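Long-range contacts in heavy metal cation tricomponent efflux pump ZneA(CzcA-like) (Cupriavidus metallidurans, PDB 4K0J), which exports zinc ions from the cell in exchange for protons, as the inner-membrane pump of a tripartite heavy-metal efflux system of the RND superfamily: residues C[403-408]-C[428-432]; C[710-715]-C[787-793]; C[721-725]-C[774-778]; C[870-874]-C[884-888]. All coordinates share one frame. Residues are numbered along the deposited sequence.

Interaction 1. Residues C[403-408]-C[428-432]; sequences VVMENI and SVLQV
Asn407 reaches from helix 403-408 across the turn formed by 428-432, its amide lying beside Val432, with ND2 4.2 Å from Val432 CB. With chi1 at -153° (t), ND2 makes two weak hydrogen bonds: 3.1 Å to Ser428 O and 3.3 Å to Gln431 OE1. Residues 428-431 have helical phi/psi angles but lack the regular bonding of a helix; a weak bond from Gln431 N to Ser428 O, 3.4 Å, closes the turn. The CA atoms come nearest at Val404-Val429, 5.9 Å, and Ile408-Ser428, 6.2 Å. One helical turn apart, Val404 (t) and Ile408 (m, t) both meet Val429: CG1 of Val404 and CD1 of Ile408 each lie 4.0 Å from Val429 CG1. Val432 CG1 is 4.4 Å from Val404 CG2. This joins the end of one predicted transmembrane helix to the start of the next, the lead-in to helix 433-447. Val403 and Glu406 of helix 399-411 also pack on helix 958-970, while Met405, which does not reach 428-432, packs on helix 356-363.

Interaction 2. Residues C[710-715]-C[787-793]; sequences VRIDVD and VAHIRLA
This is an antiparallel strand pairing at one edge of a sheet: strand 707-714 is outermost within its own chain and pairs with the long strand 788-802. The short segments 710-714 and 788-793 run at 167° with their axes 4.4 Å apart. Non-hydrogen-bonded pairs are Val710-Leu792, Ile712-Ile790 and Val714-Ala788, with CA atoms 4.2 to 4.4 Å apart. Between them, Arg711-Arg791 and Asp713-His789 are hydrogen-bonded pairs. Arg711 N gives to Arg791 O and Arg791 N to Arg711 O, both 2.9 Å; Asp713 N gives to His789 O at 3.0 Å, and His789 N returns a weak bond to Asp713 O at 2.9 Å. Asp715 N to Val787 O, 2.6 Å, carries the pairing past the strand ends. The sheet does not stop at this edge: residues 710-713 pair in parallel with a strand of a second subunit, so it continues across the interface of the trimer. On the apolar face, Ile712 CG1 lies 3.6 Å from Ile790 CG1, Ile712 CG2 3.8 Å from Ala788 CB, and Val710 CB 3.8 Å from Leu792 CD2; helix 766-771 covers part of this face. On the other, Arg711, extended with chi1 to chi3 all t, forms a salt bridge from NE to Asp713 OD2, 3.1 Å. Asp715 is the N-cap of helix 716-720, its OD1 bonded to Ala718 N.

Interaction 3. Residues C[721-725]-C[774-778]; sequences RLGIN and LTAAN
Segment 721-725 is an irregular connection between two helices, and 774-778 leaves a short strand for a turn. Their CA atoms are closest at Gly723-Ala777, 5.2 Å, and Ile724-Ala776, 5.5 Å. Gly723 adopts phi/psi 58/72, and a CB there would lie only 3.0 Å from Ala777 CB, a clash, so the missing side chain lets the backbones approach. One weak hydrogen bond joins them, Ala777 N to Gly723 O at 3.2 Å. Ala776 CB sits against two carbonyls, 3.4 Å from Leu722 O and 3.7 Å from Gly723 O. Ile724 (m, t) contributes most of the apolar contact: its CD1 is 3.7 Å from CD1 of Leu774 (p, t), whose CB points toward 721-725, and 3.4 Å from Thr775 O, while its CG1 is 3.9 Å from Ala776 CB. The contact pins an interhelical loop to the end of a two-stranded hairpin: strand 773-775 pairs with 781-783, whose Val782 touches Leu722 and Ala776, and the other segment leads through Asn725 at the N-cap position into helix 726-737.

Interaction 4. Residues C[870-874]-C[884-888]; sequences MFVLL and PALIL
Apolar packing makes up this contact, between the last turn of helix 848-873 and helix 884-888. The CA atoms approach closest at Leu874-Pro884, 5.6 Å. In the first segment Leu874 N bonds to Met870 O, 3.0 Å; in the second Leu888 N bonds to Pro884 O, 2.9 Å. A CH-pi contact sets Pro884 CG over one face of the Phe871 ring, 4.0 Å from its centroid and 29° off the normal; chi1 of Phe871 is t, chi2 -91°. At the edge of that ring, Leu888 CD2 comes within 3.5 Å of Phe871 CD2. The aliphatic contacts centre on Leu874 (chi1 -104°, chi2 46°), whose CD2 lies 3.8 Å from Ile887 CB and 3.6 Å from Leu888 CD1, with its CB 3.9 Å from Pro884 CB. Helices 433-447 and 911-939 flank Leu874. Part of the nine-residue connection, 878-882, is unmodelled. The arrangement is a helix-helix contact where two successive predicted spans of the RND transmembrane bundle meet.

How the interactions relate
Along the chain interaction 1 comes first, then interaction 2 with interaction 3 nested inside its loop, and last interaction 4. They fall into two pairs on opposite sides of the chain's centre. Interactions 1 and 4, with centres 23 Å apart and nearest atoms about 13 Å, each join successive predicted membrane spans. Helix 433-447, which follows 428-432, packs on Leu873 and Leu874 of interaction 4. Interactions 2 and 3, centres 17 Å apart, lie in the part outside the membrane bundle and touch directly, Val787 CG1 to Leu722 CD1 at 3.5 Å; both also reach the second subunit. The pairs are 80 to 104 Å apart between centres, spanning this elongated pump from membrane helices to intersubunit sheet.

Interaction 1. Residues C[403-408]-C[428-432]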
loop_
_atom_site.group_PDB
_atom_site.type_symbol
_atom_site.label_atom_id
_atom_site.label_comp_id
_atom_site.label_asym_id
_atom_site.label_seq_id
_atom_site.Cartn_x
_atom_site.Cartn_y
_atom_site.Cartn_z
ATOM N N VAL C 403 44.020 -22.683 -10.494
ATOM C CA VAL C 403 45.352 -22.146 -10.238
ATOM C C VAL C 403 45.990 -22.848 -9.046
ATOM O O VAL C 403 47.198 -23.089 -9.024
ATOM C CB VAL C 403 45.313 -20.634 -9.972
ATOM C CG1 VAL C 403 45.070 -19.876 -11.267
ATOM C CG2 VAL C 403 44.243 -20.309 -8.947
ATOM N N VAL C 404 45.160 -23.174 -8.060
ATOM C CA VAL C 404 45.595 -23.898 -6.876
ATOM C C VAL C 404 46.047 -25.297 -7.270
ATOM O O VAL C 404 47.156 -25.725 -6.943
ATOM C CB VAL C 404 44.450 -24.013 -5.859
ATOM C CG1 VAL C 404 44.941 -24.668 -4.583
ATOM C CG2 VAL C 404 43.856 -22.639 -5.575
ATOM N N MET C 405 45.173 -25.997 -7.987
ATOM C CA MET C 405 45.457 -27.336 -8.489
ATOM C C MET C 405 46.719 -27.365 -9.345
ATOM O O MET C 405 47.504 -28.311 -9.273
ATOM C CB MET C 405 44.266 -27.854 -9.296
ATOM C CG MET C 405 44.508 -29.189 -9.965
ATOM S SD MET C 405 44.912 -30.483 -8.781
ATOM C CE MET C 405 43.390 -30.565 -7.839
ATOM N N GLU C 406 46.911 -26.328 -10.156
ATOM C CA GLU C 406 48.107 -26.225 -10.984
ATOM C C GLU C 406 49.324 -26.035 -10.092
ATOM O O GLU C 406 50.384 -26.607 -10.344
ATOM C CB GLU C 406 47.989 -25.059 -11.974
ATOM C CG GLU C 406 48.826 -25.211 -13.244
ATOM C CD GLU C 406 50.314 -24.993 -13.017
ATOM O OE1 GLU C 406 50.678 -24.274 -12.063
ATOM O OE2 GLU C 406 51.123 -25.540 -13.796
ATOM N N ASN C 407 49.163 -25.238 -9.042
ATOM C CA ASN C 407 50.264 -24.947 -8.131
ATOM C C ASN C 407 50.603 -26.126 -7.220
ATOM O O ASN C 407 51.648 -26.139 -6.572
ATOM C CB ASN C 407 49.949 -23.706 -7.293
ATOM C CG ASN C 407 51.199 -22.976 -6.837
ATOM O OD1 ASN C 407 52.187 -22.899 -7.567
ATOM N ND2 ASN C 407 51.158 -22.436 -5.625
ATOM N N ILE C 408 49.717 -27.116 -7.173
ATOM C CA ILE C 408 49.939 -28.292 -6.336
ATOM C C ILE C 408 50.427 -29.504 -7.134
ATOM O O ILE C 408 51.385 -30.169 -6.743
ATOM C CB ILE C 408 48.668 -28.674 -5.542
ATOM C CG1 ILE C 408 48.408 -27.653 -4.432
ATOM C CG2 ILE C 408 48.799 -30.069 -4.949
ATOM C CD1 ILE C 408 47.336 -28.080 -3.455
ATOM N N SER C 428 51.099 -24.995 -0.109
ATOM C CA SER C 428 51.153 -24.568 -1.501
ATOM C C SER C 428 49.991 -23.643 -1.850
ATOM O O SER C 428 50.099 -22.814 -2.754
ATOM C CB SER C 428 51.146 -25.787 -2.424
ATOM O OG SER C 428 52.124 -26.729 -2.017
ATOM N N VAL C 429 48.884 -23.786 -1.126
ATOM C CA VAL C 429 47.689 -22.988 -1.384
ATOM C C VAL C 429 47.849 -21.570 -0.854
ATOM O O VAL C 429 47.040 -20.694 -1.149
ATOM C CB VAL C 429 46.426 -23.620 -0.758
ATOM C CG1 VAL C 429 46.474 -25.135 -0.879
ATOM C CG2 VAL C 429 46.276 -23.201 0.699
ATOM N N LEU C 430 48.900 -21.353 -0.069
ATOM C CA LEU C 430 49.174 -20.044 0.511
ATOM C C LEU C 430 49.986 -19.171 -0.439
ATOM O O LEU C 430 49.948 -17.942 -0.353
ATOM C CB LEU C 430 49.907 -20.199 1.847
ATOM C CG LEU C 430 49.072 -20.076 3.125
ATOM C CD1 LEU C 430 47.856 -20.984 3.085
ATOM C CD2 LEU C 430 49.928 -20.383 4.345
ATOM N N GLN C 431 50.720 -19.812 -1.345
ATOM C CA GLN C 431 51.557 -19.099 -2.304
ATOM C C GLN C 431 50.714 -18.258 -3.256
ATOM O O GLN C 431 51.012 -17.091 -3.504
ATOM C CB GLN C 431 52.403 -20.084 -3.115
ATOM C CG GLN C 431 53.325 -20.964 -2.285
ATOM C CD GLN C 431 54.153 -21.907 -3.142
ATOM O OE1 GLN C 431 54.191 -21.779 -4.366
ATOM N NE2 GLN C 431 54.820 -22.860 -2.500
ATOM N N VAL C 432 49.659 -18.864 -3.786
ATOM C CA VAL C 432 48.816 -18.207 -4.773
ATOM C C VAL C 432 47.494 -17.762 -4.134
ATOM O O VAL C 432 46.529 -17.426 -4.821
ATOM C CB VAL C 432 48.588 -19.137 -5.991
ATOM C CG1 VAL C 432 47.578 -20.233 -5.659
ATOM C CG2 VAL C 432 48.175 -18.340 -7.223
#

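Interaction 2. Residues C[710-715]-C[787-793]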
loop_
_atom_site.group_PDB
_atom_site.type_symbol
_atom_site.label_atom_id
_atom_site.label_comp_id
_atom_site.label_asym_id
_atom_site.label_seq_id
_atom_site.Cartn_x
_atom_site.Cartn_y
_atom_site.Cartn_z
ATOM N N VAL C 710 -19.917 12.533 -43.441
ATOM C CA VAL C 710 -21.183 13.177 -43.726
ATOM C C VAL C 710 -21.638 13.831 -42.421
ATOM O O VAL C 710 -21.986 13.156 -41.453
ATOM C CB VAL C 710 -22.215 12.197 -44.320
ATOM C CG1 VAL C 710 -22.054 10.816 -43.709
ATOM C CG2 VAL C 710 -23.627 12.725 -44.128
ATOM N N ARG C 711 -21.571 15.157 -42.396
ATOM C CA ARG C 711 -21.758 15.940 -41.185
ATOM C C ARG C 711 -23.089 16.674 -41.187
ATOM O O ARG C 711 -23.429 17.378 -42.144
ATOM C CB ARG C 711 -20.619 16.947 -41.066
ATOM C CG ARG C 711 -20.828 18.035 -40.042
ATOM C CD ARG C 711 -19.585 18.889 -39.931
ATOM N NE ARG C 711 -19.663 19.838 -38.825
ATOM C CZ ARG C 711 -18.623 20.524 -38.363
ATOM N NH1 ARG C 711 -17.424 20.358 -38.910
ATOM N NH2 ARG C 711 -18.781 21.371 -37.352
ATOM N N ILE C 712 -23.841 16.512 -40.105
ATOM C CA ILE C 712 -25.137 17.171 -39.971
ATOM C C ILE C 712 -25.112 18.257 -38.908
ATOM O O ILE C 712 -25.203 17.970 -37.725
ATOM C CB ILE C 712 -26.251 16.167 -39.636
ATOM C CG1 ILE C 712 -26.248 15.025 -40.656
ATOM C CG2 ILE C 712 -27.595 16.878 -39.600
ATOM C CD1 ILE C 712 -26.812 13.738 -40.142
ATOM N N ASP C 713 -24.971 19.505 -39.336
ATOM C CA ASP C 713 -25.074 20.619 -38.409
ATOM C C ASP C 713 -26.544 20.993 -38.333
ATOM O O ASP C 713 -27.305 20.671 -39.235
ATOM C CB ASP C 713 -24.227 21.801 -38.878
ATOM C CG ASP C 713 -22.744 21.468 -38.943
ATOM O OD1 ASP C 713 -22.213 21.271 -40.057
ATOM O OD2 ASP C 713 -22.107 21.398 -37.874
ATOM N N VAL C 714 -26.962 21.641 -37.253
ATOM C CA VAL C 714 -28.358 22.045 -37.142
ATOM C C VAL C 714 -28.527 23.544 -37.334
ATOM O O VAL C 714 -27.747 24.341 -36.804
ATOM C CB VAL C 714 -28.990 21.624 -35.802
ATOM C CG1 VAL C 714 -29.220 20.123 -35.770
ATOM C CG2 VAL C 714 -28.117 22.063 -34.640
ATOM N N ASP C 715 -29.547 23.912 -38.107
ATOM C CA ASP C 715 -29.876 25.309 -38.359
ATOM C C ASP C 715 -30.733 25.815 -37.209
ATOM O O ASP C 715 -31.867 25.370 -37.017
ATOM C CB ASP C 715 -30.609 25.450 -39.700
ATOM C CG ASP C 715 -30.788 26.900 -40.139
ATOM O OD1 ASP C 715 -31.153 27.752 -39.294
ATOM O OD2 ASP C 715 -30.586 27.180 -41.347
ATOM N N VAL C 787 -34.043 21.939 -41.742
ATOM C CA VAL C 787 -33.519 22.625 -40.563
ATOM C C VAL C 787 -32.089 22.217 -40.217
ATOM O O VAL C 787 -31.578 22.573 -39.155
ATOM C CB VAL C 787 -34.396 22.355 -39.315
ATOM C CG1 VAL C 787 -35.670 23.192 -39.346
ATOM C CG2 VAL C 787 -34.710 20.869 -39.188
ATOM N N ALA C 788 -31.444 21.465 -41.100
ATOM C CA ALA C 788 -30.120 20.940 -40.794
ATOM C C ALA C 788 -29.257 20.828 -42.034
ATOM O O ALA C 788 -29.686 20.293 -43.054
ATOM C CB ALA C 788 -30.239 19.595 -40.129
ATOM N N HIS C 789 -28.035 21.335 -41.943
ATOM C CA HIS C 789 -27.082 21.211 -43.028
ATOM C C HIS C 789 -26.431 19.834 -43.015
ATOM O O HIS C 789 -25.493 19.584 -42.250
ATOM C CB HIS C 789 -26.015 22.297 -42.930
ATOM C CG HIS C 789 -25.272 22.526 -44.209
ATOM N ND1 HIS C 789 -25.450 21.735 -45.324
ATOM C CD2 HIS C 789 -24.353 23.458 -44.552
ATOM C CE1 HIS C 789 -24.672 22.170 -46.299
ATOM N NE2 HIS C 789 -23.994 23.214 -45.856
ATOM N N ILE C 790 -26.958 18.946 -43.858
ATOM C CA ILE C 790 -26.374 17.632 -44.101
ATOM C C ILE C 790 -25.402 17.750 -45.266
ATOM O O ILE C 790 -25.810 17.929 -46.411
ATOM C CB ILE C 790 -27.449 16.582 -44.465
ATOM C CG1 ILE C 790 -28.353 16.277 -43.271
ATOM C CG2 ILE C 790 -26.803 15.295 -44.940
ATOM C CD1 ILE C 790 -29.620 17.090 -43.219
ATOM N N ARG C 791 -24.112 17.659 -44.978
ATOM C CA ARG C 791 -23.125 17.808 -46.028
ATOM C C ARG C 791 -22.002 16.815 -45.879
ATOM O O ARG C 791 -22.097 15.873 -45.110
ATOM C CB ARG C 791 -22.548 19.217 -46.023
ATOM C CG ARG C 791 -21.965 19.645 -44.695
ATOM C CD ARG C 791 -20.928 20.738 -44.899
ATOM N NE ARG C 791 -19.658 20.181 -45.358
ATOM C CZ ARG C 791 -18.786 20.825 -46.128
ATOM N NH1 ARG C 791 -19.052 22.057 -46.545
ATOM N NH2 ARG C 791 -17.653 20.228 -46.486
ATOM N N LEU C 792 -20.935 17.039 -46.634
ATOM C CA LEU C 792 -19.771 16.174 -46.595
ATOM C C LEU C 792 -18.567 17.026 -46.256
ATOM O O LEU C 792 -18.133 17.847 -47.058
ATOM C CB LEU C 792 -19.576 15.497 -47.943
ATOM C CG LEU C 792 -19.495 13.975 -47.930
ATOM C CD1 LEU C 792 -18.500 13.525 -46.883
ATOM C CD2 LEU C 792 -20.863 13.367 -47.680
ATOM N N ALA C 793 -18.038 16.840 -45.057
ATOM C CA ALA C 793 -16.930 17.656 -44.589
ATOM C C ALA C 793 -15.791 16.802 -44.063
ATOM O O ALA C 793 -16.014 15.803 -43.385
ATOM C CB ALA C 793 -17.400 18.615 -43.528
#

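Interaction 3. Residues C[721-725]-C[774-778]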
loop_
_atom_site.group_PDB
_atom_site.type_symbol
_atom_site.label_atom_id
_atom_site.label_comp_id
_atom_site.label_asym_id
_atom_site.label_seq_id
_atom_site.Cartn_x
_atom_site.Cartn_y
_atom_site.Cartn_z
ATOM N N ARG C 721 -38.012 28.652 -36.363
ATOM C CA ARG C 721 -39.178 29.053 -37.137
ATOM C C ARG C 721 -40.062 27.857 -37.461
ATOM O O ARG C 721 -41.086 27.999 -38.128
ATOM C CB ARG C 721 -38.756 29.762 -38.425
ATOM C CG ARG C 721 -38.120 31.117 -38.189
ATOM C CD ARG C 721 -37.690 31.767 -39.486
ATOM N NE ARG C 721 -36.302 31.476 -39.837
ATOM C CZ ARG C 721 -35.922 30.524 -40.683
ATOM N NH1 ARG C 721 -34.633 30.342 -40.940
ATOM N NH2 ARG C 721 -36.826 29.756 -41.274
ATOM N N LEU C 722 -39.661 26.678 -36.987
ATOM C CA LEU C 722 -40.437 25.463 -37.213
ATOM C C LEU C 722 -40.754 24.756 -35.904
ATOM O O LEU C 722 -41.413 23.716 -35.900
ATOM C CB LEU C 722 -39.701 24.501 -38.151
ATOM C CG LEU C 722 -39.454 24.947 -39.594
ATOM C CD1 LEU C 722 -38.968 23.784 -40.442
ATOM C CD2 LEU C 722 -40.707 25.563 -40.196
ATOM N N GLY C 723 -40.280 25.322 -34.799
ATOM C CA GLY C 723 -40.497 24.731 -33.491
ATOM C C GLY C 723 -39.952 23.316 -33.401
ATOM O O GLY C 723 -40.718 22.349 -33.373
ATOM N N ILE C 724 -38.626 23.199 -33.372
ATOM C CA ILE C 724 -37.951 21.906 -33.269
ATOM C C ILE C 724 -36.692 22.037 -32.416
ATOM O O ILE C 724 -35.971 23.034 -32.515
ATOM C CB ILE C 724 -37.592 21.331 -34.666
ATOM C CG1 ILE C 724 -38.813 20.656 -35.292
ATOM C CG2 ILE C 724 -36.419 20.346 -34.579
ATOM C CD1 ILE C 724 -38.478 19.546 -36.264
ATOM N N ASN C 725 -36.447 21.043 -31.566
ATOM C CA ASN C 725 -35.241 21.003 -30.746
ATOM C C ASN C 725 -34.097 20.315 -31.467
ATOM O O ASN C 725 -34.306 19.363 -32.217
ATOM C CB ASN C 725 -35.505 20.254 -29.443
ATOM C CG ASN C 725 -36.585 20.896 -28.611
ATOM O OD1 ASN C 725 -36.605 22.111 -28.427
ATOM N ND2 ASN C 725 -37.496 20.078 -28.096
ATOM N N LEU C 774 -39.192 14.255 -39.183
ATOM C CA LEU C 774 -39.352 14.321 -37.738
ATOM C C LEU C 774 -40.396 15.391 -37.413
ATOM O O LEU C 774 -40.378 16.479 -37.989
ATOM C CB LEU C 774 -38.019 14.635 -37.053
ATOM C CG LEU C 774 -37.385 16.013 -37.268
ATOM C CD1 LEU C 774 -36.486 16.381 -36.100
ATOM C CD2 LEU C 774 -36.600 16.061 -38.569
ATOM N N THR C 775 -41.311 15.081 -36.499
ATOM C CA THR C 775 -42.429 15.980 -36.212
ATOM C C THR C 775 -42.013 17.273 -35.506
ATOM O O THR C 775 -40.869 17.417 -35.073
ATOM C CB THR C 775 -43.526 15.275 -35.401
ATOM O OG1 THR C 775 -42.935 14.613 -34.277
ATOM C CG2 THR C 775 -44.238 14.246 -36.262
ATOM N N ALA C 776 -42.953 18.208 -35.396
ATOM C CA ALA C 776 -42.667 19.530 -34.848
ATOM C C ALA C 776 -43.644 19.921 -33.744
ATOM O O ALA C 776 -44.290 19.063 -33.136
ATOM C CB ALA C 776 -42.683 20.571 -35.955
ATOM N N ALA C 777 -43.745 21.224 -33.491
ATOM C CA ALA C 777 -44.641 21.746 -32.461
ATOM C C ALA C 777 -46.065 21.918 -32.984
ATOM O O ALA C 777 -47.019 21.972 -32.208
ATOM C CB ALA C 777 -44.112 23.066 -31.920
ATOM N N ASN C 778 -46.198 22.004 -34.304
ATOM C CA ASN C 778 -47.500 22.165 -34.942
ATOM C C ASN C 778 -48.208 20.833 -35.171
ATOM O O ASN C 778 -49.294 20.790 -35.750
ATOM C CB ASN C 778 -47.360 22.924 -36.264
ATOM C CG ASN C 778 -46.204 22.420 -37.102
ATOM O OD1 ASN C 778 -46.301 21.384 -37.759
ATOM N ND2 ASN C 778 -45.096 23.154 -37.082
#

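Interaction 4. Residues C[870-874]-C[884-888]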
loop_
_atom_site.group_PDB
_atom_site.type_symbol
_atom_site.label_atom_id
_atom_site.label_comp_id
_atom_site.label_asym_id
_atom_site.label_seq_id
_atom_site.Cartn_x
_atom_site.Cartn_y
_atom_site.Cartn_z
ATOM N N MET C 870 38.992 -0.784 -8.557
ATOM C CA MET C 870 39.907 -1.760 -9.142
ATOM C C MET C 870 41.358 -1.389 -8.871
ATOM O O MET C 870 42.174 -2.249 -8.551
ATOM C CB MET C 870 39.668 -1.881 -10.648
ATOM C CG MET C 870 40.603 -2.843 -11.356
ATOM S SD MET C 870 40.226 -2.988 -13.114
ATOM C CE MET C 870 38.565 -3.657 -13.051
ATOM N N PHE C 871 41.670 -0.105 -8.997
ATOM C CA PHE C 871 43.001 0.386 -8.674
ATOM C C PHE C 871 43.186 0.376 -7.165
ATOM O O PHE C 871 44.282 0.116 -6.668
ATOM C CB PHE C 871 43.195 1.800 -9.220
ATOM C CG PHE C 871 44.575 2.359 -8.998
ATOM C CD1 PHE C 871 44.866 3.091 -7.857
ATOM C CD2 PHE C 871 45.574 2.166 -9.937
ATOM C CE1 PHE C 871 46.131 3.611 -7.655
ATOM C CE2 PHE C 871 46.839 2.688 -9.741
ATOM C CZ PHE C 871 47.118 3.408 -8.599
ATOM N N VAL C 872 42.104 0.656 -6.444
ATOM C CA VAL C 872 42.137 0.684 -4.985
ATOM C C VAL C 872 42.428 -0.694 -4.398
ATOM O O VAL C 872 43.268 -0.832 -3.508
ATOM C CB VAL C 872 40.833 1.254 -4.400
ATOM C CG1 VAL C 872 40.669 0.841 -2.946
ATOM C CG2 VAL C 872 40.834 2.767 -4.517
ATOM N N LEU C 873 41.737 -1.714 -4.898
ATOM C CA LEU C 873 42.025 -3.087 -4.495
ATOM C C LEU C 873 43.441 -3.462 -4.916
ATOM O O LEU C 873 44.182 -4.090 -4.160
ATOM C CB LEU C 873 41.015 -4.056 -5.111
ATOM C CG LEU C 873 39.599 -3.983 -4.542
ATOM C CD1 LEU C 873 38.684 -4.965 -5.251
ATOM C CD2 LEU C 873 39.621 -4.253 -3.048
ATOM N N LEU C 874 43.815 -3.048 -6.122
ATOM C CA LEU C 874 45.141 -3.325 -6.651
ATOM C C LEU C 874 46.212 -2.433 -6.040
ATOM O O LEU C 874 47.366 -2.472 -6.459
ATOM C CB LEU C 874 45.154 -3.191 -8.174
ATOM C CG LEU C 874 45.178 -4.523 -8.924
ATOM C CD1 LEU C 874 44.160 -5.483 -8.335
ATOM C CD2 LEU C 874 44.926 -4.317 -10.411
ATOM N N PRO C 884 50.142 -0.128 -9.580
ATOM C CA PRO C 884 48.972 -0.915 -9.985
ATOM C C PRO C 884 48.531 -0.564 -11.399
ATOM O O PRO C 884 47.828 -1.349 -12.031
ATOM C CB PRO C 884 47.891 -0.487 -8.986
ATOM C CG PRO C 884 48.622 0.172 -7.865
ATOM C CD PRO C 884 49.808 0.813 -8.498
ATOM N N ALA C 885 48.944 0.606 -11.878
ATOM C CA ALA C 885 48.612 1.055 -13.227
ATOM C C ALA C 885 49.090 0.042 -14.258
ATOM O O ALA C 885 48.438 -0.183 -15.279
ATOM C CB ALA C 885 49.226 2.421 -13.494
ATOM N N LEU C 886 50.235 -0.569 -13.970
ATOM C CA LEU C 886 50.803 -1.617 -14.807
ATOM C C LEU C 886 49.771 -2.708 -15.068
ATOM O O LEU C 886 49.565 -3.121 -16.209
ATOM C CB LEU C 886 52.039 -2.208 -14.122
ATOM C CG LEU C 886 53.046 -3.019 -14.943
ATOM C CD1 LEU C 886 54.389 -3.042 -14.228
ATOM C CD2 LEU C 886 52.560 -4.437 -15.194
ATOM N N ILE C 887 49.122 -3.167 -14.005
ATOM C CA ILE C 887 48.140 -4.234 -14.124
ATOM C C ILE C 887 46.838 -3.704 -14.709
ATOM O O ILE C 887 46.160 -4.398 -15.466
ATOM C CB ILE C 887 47.855 -4.887 -12.761
ATOM C CG1 ILE C 887 49.148 -5.033 -11.958
ATOM C CG2 ILE C 887 47.166 -6.238 -12.947
ATOM C CD1 ILE C 887 48.965 -5.735 -10.631
ATOM N N LEU C 888 46.497 -2.468 -14.352
ATOM C CA LEU C 888 45.283 -1.826 -14.843
ATOM C C LEU C 888 45.277 -1.741 -16.363
ATOM O O LEU C 888 44.229 -1.869 -16.993
ATOM C CB LEU C 888 45.135 -0.424 -14.252
ATOM C CG LEU C 888 44.097 -0.246 -13.144
ATOM C CD1 LEU C 888 44.495 -1.017 -11.895
ATOM C CD2 LEU C 888 43.897 1.229 -12.831
#